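Local coordinates for ancillary protein 1 (Streptococcus pyogenes, PDB 2XI9) that serves as a pilus-presented adhesin whose internal thioester bond is required for efficient interaction with host cells, at residues G235-E238 and T239-R242. Numbering follows the deposited sequence.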
# COMPACT_ATOMS: atom_id res chain seq x y z
N GLY A 235 -2.54 -30.83 1.28
CA GLY A 235 -1.29 -30.93 0.54
C GLY A 235 -0.47 -29.65 0.38
O GLY A 235 0.69 -29.73 -0.04
N LEU A 236 -1.03 -28.49 0.71
CA LEU A 236 -0.34 -27.22 0.45
C LEU A 236 0.66 -26.90 1.55
O LEU A 236 0.36 -27.06 2.74
CB LEU A 236 -1.30 -26.03 0.34
CG LEU A 236 -1.50 -25.44 -1.05
CD1 LEU A 236 -2.37 -26.44 -1.86
CD2 LEU A 236 -2.15 -24.09 -0.93
N THR A 237 1.80 -26.35 1.15
CA THR A 237 2.82 -25.91 2.10
C THR A 237 2.63 -24.44 2.42
O THR A 237 1.85 -23.76 1.77
CB THR A 237 4.22 -26.10 1.49
OG1 THR A 237 4.35 -25.24 0.36
CG2 THR A 237 4.47 -27.58 1.08
N GLU A 238 3.36 -23.91 3.41
CA GLU A 238 3.27 -22.48 3.71
C GLU A 238 3.67 -21.66 2.49
O GLU A 238 3.06 -20.63 2.17
CB GLU A 238 4.18 -22.12 4.90
CG GLU A 238 3.52 -22.46 6.24
CD GLU A 238 4.33 -22.01 7.47
OE1 GLU A 238 4.78 -20.86 7.55
OE2 GLU A 238 4.50 -22.83 8.37
N THR A 239 4.74 -22.09 1.82
CA THR A 239 5.22 -21.33 0.67
C THR A 239 4.18 -21.32 -0.45
O THR A 239 4.00 -20.30 -1.10
CB THR A 239 6.58 -21.85 0.20
OG1 THR A 239 7.56 -21.58 1.22
CG2 THR A 239 7.02 -21.16 -1.10
N GLN A 240 3.51 -22.44 -0.66
CA GLN A 240 2.48 -22.54 -1.69
C GLN A 240 1.29 -21.59 -1.37
O GLN A 240 0.80 -20.89 -2.26
CB GLN A 240 2.05 -23.98 -1.92
CG GLN A 240 3.13 -24.81 -2.65
CD GLN A 240 2.89 -26.28 -2.69
OE1 GLN A 240 2.12 -26.83 -1.90
NE2 GLN A 240 3.59 -26.96 -3.62
N LEU A 241 0.84 -21.56 -0.11
CA LEU A 241 -0.22 -20.62 0.23
C LEU A 241 0.25 -19.18 0.07
O LEU A 241 -0.51 -18.32 -0.42
CB LEU A 241 -0.84 -20.88 1.61
CG LEU A 241 -2.07 -20.05 1.98
CD1 LEU A 241 -3.24 -20.39 1.06
CD2 LEU A 241 -2.47 -20.26 3.52
N ARG A 242 1.49 -18.90 0.46
CA ARG A 242 2.06 -17.57 0.27
C ARG A 242 2.03 -17.16 -1.22
O ARG A 242 1.62 -16.06 -1.56
CB ARG A 242 3.49 -17.53 0.84
CG ARG A 242 4.07 -16.12 0.99
CD ARG A 242 5.32 -16.16 1.83
NE ARG A 242 5.84 -14.82 2.11
CZ ARG A 242 6.65 -14.51 3.10
NH1 ARG A 242 7.07 -15.44 3.95
NH2 ARG A 242 7.05 -13.25 3.21
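T237 and Q240 form a capping box at the start of helix 238-253, in the thioester domain. T237 is the N-cap. Its OG1 accepts from Q240 N at 3.1 Å. With chi1 at 64°, the hydroxyl is tucked over its own backbone, facing the first turn of the helix.

The Q240 side chain returns the bond. Its CB lies 3.5 Å from T237 OG1. Q240 CG comes closer, 3.3 Å from T237 OG1, and CD still lies beside that oxygen. With CG next to the backbone N (chi1 -72°) and the chain extended beyond it, the amide reaches back to the loop. There Q240 OE1 accepts from T237 N at 3.1 Å, with the donor tilted 32° from the carbonyl plane. At the other branch of the amide, NE2 bonds to L137 O, so both ends of the group are held, which should fix its rotation.

L236 crosses the Q240 chain obliquely, its CG 3.9 Å from Q240 CB. Its CD2 rests near the L241 backbone, and the two leucines also share V279 of helix 274-288. E238 turns its carboxylate elsewhere, to Y224 and G228. The regular helix bonds start at once: L241 N donates to T237 O, and R242 N to E238 O at 2.9 Å.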